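Local coordinates for protein TetR-family transcriptional regulator (Streptomyces coelicolor A3, PDB 2QIB) that probably binds regulatory DNA through a helix-turn-helix motif and so controls transcription, its two subunits pairing through largely helical bodies, at residues E38-A42 with A43-R47; A147-E150 with L151-S155; D222-L225 with A226-A229. All coordinates share one frame; numbering follows the deposited sequence.

In the fold
The three contacts are worked examples of one theme, how a helix is held within itself and finished at its ends, taken from distant parts of a predominantly helical subunit. Contact 1 lies in the predicted DNA-binding motif; contact 2 lies in the C-terminal domain, with its centre about 45 Å from that of contact 1 and across the middle of the chain. Contact 3 closes helix 216-228, its centre about 58 Å from that of contact 1. Contacts 2 and 3 both touch the second subunit, yet their nearest atoms stay about 16 Å apart. Contacts 1 and 3 make a useful comparison, since each ends its helix in a Schellman motif.

Contact 1: E38-A42 with A43-R47; sequences EIASA and AGISR
Ala40 and Ile45 meet at the turn of the predicted helix-turn-helix motif, where helix 36-43 stops and the chain swings toward helix 47-53, the recognition helix in the usual TetR plan. Backbone hydrogen bonds make the stop. Ala43 N donates to Ile39 O as the last ordinary helical bond (2.9 Å); beyond it the pattern changes to a Schellman motif, with Ile45 N bonded to Ala40 O (3.0 Å) and Gly44 N to Ser41 O (3.1 Å). Gly44 N also makes a weak bond to Ala40 O, which thereby receives two successive amides of the turn. The reversal depends on the positive phi of Gly44 (79°), a conformation that favours glycine.

The side-chain packing is slight. Ala40 CB faces Ile45 CG1 at 4.3 Å, and the same methyl lies against a backbone carbonyl, 3.3 Å from Ile45 O, where the returning chain passes close over it. Ala40 and Ile45 also both touch Val50 on helix 47-53, while Ala43 packs on Gln17 and Leu18 of helix 11-28.

Polar side chains secure the start of the following helix. Arg47 forms a salt bridge through NH1 with Asp37, tying that start back to helix 36-43, and Ser46 is the N-cap, its OG accepting a hydrogen bond from the backbone N of Leu49.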
# COMPACT_ATOMS: atom_id res chain seq x y z
N GLU A 38 -5.20 29.07 -15.09
CA GLU A 38 -3.99 29.24 -14.27
C GLU A 38 -2.75 28.76 -15.02
O GLU A 38 -1.67 29.34 -14.92
CB GLU A 38 -4.15 28.53 -12.93
CG GLU A 38 -5.12 29.28 -12.01
CD GLU A 38 -5.51 28.48 -10.78
OE1 GLU A 38 -5.36 27.26 -10.81
OE2 GLU A 38 -6.00 29.10 -9.81
N ILE A 39 -2.92 27.65 -15.73
CA ILE A 39 -1.85 27.09 -16.55
C ILE A 39 -1.47 28.09 -17.67
O ILE A 39 -0.28 28.40 -17.84
CB ILE A 39 -2.26 25.70 -17.09
CG1 ILE A 39 -2.32 24.69 -15.91
CG2 ILE A 39 -1.26 25.23 -18.19
CD1 ILE A 39 -3.01 23.32 -16.28
N ALA A 40 -2.47 28.60 -18.38
CA ALA A 40 -2.25 29.61 -19.43
C ALA A 40 -1.53 30.81 -18.85
O ALA A 40 -0.51 31.25 -19.39
CB ALA A 40 -3.59 30.04 -20.06
N SER A 41 -2.02 31.32 -17.72
CA SER A 41 -1.37 32.48 -17.08
C SER A 41 0.10 32.22 -16.72
O SER A 41 0.97 33.02 -17.07
CB SER A 41 -2.19 32.95 -15.87
OG SER A 41 -1.53 34.01 -15.20
N ALA A 42 0.39 31.11 -16.04
CA ALA A 42 1.75 30.71 -15.70
C ALA A 42 2.64 30.55 -16.94
O ALA A 42 3.82 30.90 -16.91
CB ALA A 42 1.74 29.45 -14.87
N ALA A 43 2.06 30.02 -18.01
CA ALA A 43 2.80 29.83 -19.27
C ALA A 43 2.95 31.11 -20.10
O ALA A 43 3.72 31.14 -21.07
CB ALA A 43 2.13 28.73 -20.11
N GLY A 44 2.21 32.16 -19.76
CA GLY A 44 2.28 33.42 -20.51
C GLY A 44 1.51 33.36 -21.82
O GLY A 44 1.83 34.08 -22.76
N ILE A 45 0.49 32.51 -21.88
CA ILE A 45 -0.32 32.39 -23.12
C ILE A 45 -1.82 32.52 -22.85
O ILE A 45 -2.24 32.57 -21.70
CB ILE A 45 -0.02 31.08 -23.90
CG1 ILE A 45 -0.50 29.85 -23.11
CG2 ILE A 45 1.43 31.02 -24.30
CD1 ILE A 45 -0.22 28.50 -23.79
N SER A 46 -2.62 32.56 -23.91
CA SER A 46 -4.06 32.66 -23.77
C SER A 46 -4.69 31.29 -23.49
O SER A 46 -4.09 30.24 -23.76
CB SER A 46 -4.67 33.24 -25.05
OG SER A 46 -4.61 32.26 -26.06
N ARG A 47 -5.89 31.32 -22.92
CA ARG A 47 -6.67 30.12 -22.66
C ARG A 47 -6.86 29.25 -23.94
O ARG A 47 -6.57 28.04 -23.91
CB ARG A 47 -8.00 30.51 -21.96
CG ARG A 47 -9.03 29.42 -21.83
CD ARG A 47 -10.40 29.99 -21.31
NE ARG A 47 -11.42 28.94 -21.31
CZ ARG A 47 -11.53 28.00 -20.38
NH1 ARG A 47 -10.69 28.01 -19.34
NH2 ARG A 47 -12.46 27.06 -20.46

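Contact 2: A147-E150 with L151-S155; sequences ARLE and LVVRS
Glu150 turns CG anti to its own backbone N (chi1 175°), and Arg154, one turn later, turns CG anti to its carbonyl carbon (chi1 -63°), which sends its extended chain back toward the start of the helix to meet the glutamate. The two side chains slant across each other, and the result is a salt bridge: Arg154 NE donates to Glu150 OE2 over 3.1 Å along an almost straight line. OE2 is approached on its anti side, slightly out of the carboxylate plane, yet it lies in the plane of the guanidinium, at its edge; the two planes stand 56° apart. A water bridges the pair, donating to Glu150 OE2 at 3.0 Å and accepting from Arg154 NH2 at 3.1 Å, so that OE2 is gripped by two donors.

This is the classic i to i+4 acid-base pair of an alpha-helix, here on the first turns of helix 147-168 in the TetR-type C-terminal domain. Both partners have further mates. Glu150 OE1 forms a salt bridge with Arg172 of the second subunit, whereas Arg154 NH2 bonds to Gln130 and the guanidinium makes a cation-pi contact with Tyr133. The carboxylate thus sits between two arginines, which would be expected to favour its ionised form.

On another flank of the helix the same spacing gives an apolar contact. Leu149 and Val153 run side by side, with Leu149 CD1 and Val153 CG2 3.7 Å apart; Leu149 rests on Met200 and Leu203 of helix 198-209, and Val153 on Ile136. Underneath, Arg154 N donates to Glu150 O (2.9 Å), and Val153 N to Leu149 O (2.9 Å).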
# COMPACT_ATOMS: atom_id res chain seq x y z
N ALA A 147 7.15 -17.31 -6.21
CA ALA A 147 5.97 -16.63 -5.69
C ALA A 147 6.22 -15.80 -4.43
O ALA A 147 5.73 -14.65 -4.31
CB ALA A 147 4.84 -17.65 -5.42
N ARG A 148 6.95 -16.39 -3.49
CA ARG A 148 7.15 -15.79 -2.17
C ARG A 148 7.94 -14.51 -2.33
O ARG A 148 7.62 -13.49 -1.69
CB ARG A 148 7.85 -16.75 -1.21
CG ARG A 148 6.86 -17.77 -0.65
CD ARG A 148 7.51 -18.91 0.13
NE ARG A 148 6.46 -19.82 0.58
CZ ARG A 148 5.82 -20.71 -0.19
NH1 ARG A 148 6.13 -20.84 -1.48
NH2 ARG A 148 4.86 -21.48 0.34
N LEU A 149 8.94 -14.55 -3.21
CA LEU A 149 9.78 -13.38 -3.45
C LEU A 149 8.97 -12.29 -4.14
O LEU A 149 9.06 -11.10 -3.76
CB LEU A 149 11.00 -13.72 -4.30
CG LEU A 149 11.90 -12.52 -4.60
CD1 LEU A 149 12.41 -11.82 -3.30
CD2 LEU A 149 13.08 -12.97 -5.46
N GLU A 150 8.18 -12.66 -5.15
CA GLU A 150 7.35 -11.66 -5.83
C GLU A 150 6.43 -10.97 -4.83
O GLU A 150 6.29 -9.75 -4.86
CB GLU A 150 6.56 -12.27 -6.96
CG GLU A 150 5.62 -11.26 -7.58
CD GLU A 150 4.93 -11.71 -8.85
OE1 GLU A 150 5.16 -12.86 -9.28
OE2 GLU A 150 4.19 -10.89 -9.41
N LEU A 151 5.83 -11.74 -3.92
CA LEU A 151 4.88 -11.13 -2.98
C LEU A 151 5.59 -10.18 -2.00
O LEU A 151 5.12 -9.06 -1.75
CB LEU A 151 4.13 -12.23 -2.22
CG LEU A 151 2.99 -11.70 -1.35
CD1 LEU A 151 1.77 -12.65 -1.29
CD2 LEU A 151 3.51 -11.45 0.03
N VAL A 152 6.73 -10.61 -1.47
CA VAL A 152 7.50 -9.77 -0.54
C VAL A 152 7.87 -8.46 -1.24
O VAL A 152 7.68 -7.38 -0.66
CB VAL A 152 8.75 -10.46 0.01
CG1 VAL A 152 9.61 -9.44 0.76
CG2 VAL A 152 8.32 -11.60 0.92
N VAL A 153 8.37 -8.57 -2.46
CA VAL A 153 8.84 -7.35 -3.17
C VAL A 153 7.66 -6.42 -3.47
O VAL A 153 7.70 -5.23 -3.16
CB VAL A 153 9.65 -7.70 -4.42
CG1 VAL A 153 9.99 -6.40 -5.23
CG2 VAL A 153 10.93 -8.49 -4.04
N ARG A 154 6.59 -6.95 -4.07
CA ARG A 154 5.48 -6.08 -4.41
C ARG A 154 4.81 -5.50 -3.15
O ARG A 154 4.36 -4.34 -3.15
CB ARG A 154 4.51 -6.83 -5.30
CG ARG A 154 5.12 -7.25 -6.65
CD ARG A 154 3.99 -7.42 -7.66
NE ARG A 154 4.44 -7.88 -8.98
CZ ARG A 154 4.81 -7.08 -9.99
NH1 ARG A 154 4.84 -5.76 -9.87
NH2 ARG A 154 5.12 -7.62 -11.16
N SER A 155 4.76 -6.30 -2.09
CA SER A 155 4.10 -5.81 -0.86
C SER A 155 4.99 -4.73 -0.20
O SER A 155 4.46 -3.76 0.39
CB SER A 155 3.78 -6.94 0.13
OG SER A 155 4.96 -7.52 0.63
O HOH W 1 4.92 -10.44 -12.31

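Contact 3: D222-L225 with A226-A229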
# COMPACT_ATOMS: atom_id res chain seq x y z
N ASP A 222 21.60 -5.49 16.81
CA ASP A 222 22.17 -5.09 18.12
C ASP A 222 21.07 -4.38 18.93
O ASP A 222 20.85 -4.71 20.11
CB ASP A 222 23.36 -4.14 17.97
CG ASP A 222 24.60 -4.81 17.37
OD1 ASP A 222 24.59 -6.04 17.19
OD2 ASP A 222 25.58 -4.08 17.09
N ARG A 223 20.41 -3.42 18.29
CA ARG A 223 19.32 -2.66 18.94
C ARG A 223 18.11 -3.50 19.36
O ARG A 223 17.50 -3.27 20.42
CB ARG A 223 18.89 -1.50 18.06
CG ARG A 223 19.93 -0.40 18.04
CD ARG A 223 19.62 0.52 16.91
NE ARG A 223 20.57 1.62 16.86
CZ ARG A 223 20.36 2.81 17.40
NH1 ARG A 223 19.22 3.07 18.05
NH2 ARG A 223 21.29 3.75 17.28
N LEU A 224 17.76 -4.49 18.54
CA LEU A 224 16.66 -5.36 18.90
C LEU A 224 17.02 -6.31 20.04
O LEU A 224 16.19 -6.61 20.90
CB LEU A 224 16.17 -6.13 17.67
CG LEU A 224 15.48 -5.26 16.60
CD1 LEU A 224 15.10 -6.14 15.43
CD2 LEU A 224 14.24 -4.56 17.18
N LEU A 225 18.28 -6.75 20.06
CA LEU A 225 18.75 -7.56 21.17
C LEU A 225 18.69 -6.74 22.45
O LEU A 225 18.22 -7.24 23.48
CB LEU A 225 20.16 -8.11 20.88
CG LEU A 225 20.17 -9.25 19.85
CD1 LEU A 225 21.64 -9.54 19.41
CD2 LEU A 225 19.46 -10.51 20.39
N ALA A 226 19.11 -5.48 22.36
CA ALA A 226 19.12 -4.55 23.51
C ALA A 226 17.70 -4.29 24.02
O ALA A 226 17.42 -4.36 25.22
CB ALA A 226 19.83 -3.25 23.16
N LEU A 227 16.78 -4.03 23.10
CA LEU A 227 15.38 -3.88 23.44
C LEU A 227 14.83 -5.11 24.18
O LEU A 227 14.12 -4.97 25.18
CB LEU A 227 14.57 -3.57 22.17
CG LEU A 227 13.13 -3.11 22.34
CD1 LEU A 227 13.06 -1.90 23.28
CD2 LEU A 227 12.62 -2.77 20.96
N SER A 228 15.19 -6.30 23.70
CA SER A 228 14.72 -7.57 24.29
C SER A 228 15.31 -7.82 25.68
O SER A 228 14.77 -8.64 26.45
CB SER A 228 15.06 -8.75 23.38
OG SER A 228 14.47 -8.59 22.11
N ALA A 229 16.39 -7.10 25.97
CA ALA A 229 17.15 -7.24 27.23
C ALA A 229 17.45 -8.70 27.52
O ALA A 229 17.17 -9.22 28.60
CB ALA A 229 16.40 -6.57 28.40
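The flat carbonyl group of Leu224 takes two donors from Ser228, one on each face of its plane: the backbone N at 3.0 Å and the hydroxyl OG at 2.9 Å. Each is tilted moderately from that plane, OG by 28°. The pair lies where helix 216-228 closes in a Schellman motif near the C-terminus of the chain, and it illustrates how a serine can fold back on the turn before it. With chi1 at -59°, OG sits beside its own backbone N, which brings the hydroxyl to the oxygen that the amide already holds. Replacing Ser228 by alanine removes the hydroxyl, and the Leu224 carbonyl would probably keep the amide on one face but lose its second donor on the other, weakening the hold on the final turn.

The preceding turn keeps ordinary helical bonds: Ala226 N donates to Asp222 O, and Leu227 N to Arg223 O, each at 2.9 Å. Leu224 and Leu227 bring their CD2 methyls to 4.5 Å, a light apolar contact along one flank of the helix.

The second subunit meets this helix at several points. In the second subunit, Phe217 packs against Ser228, Val221 against Leu225 and Arg205 against Leu227. Arg223 bridges to the neighbouring subunit: NE forms a salt bridge with Asp219 of its own chain, and NH1 hydrogen-bonds to the carbonyl oxygen of Ala195 of the second subunit.

At Ala229 the chain leaves the helical conformation with a positive phi (49°), and its N turns back to bond Ala226 O at 3.0 Å.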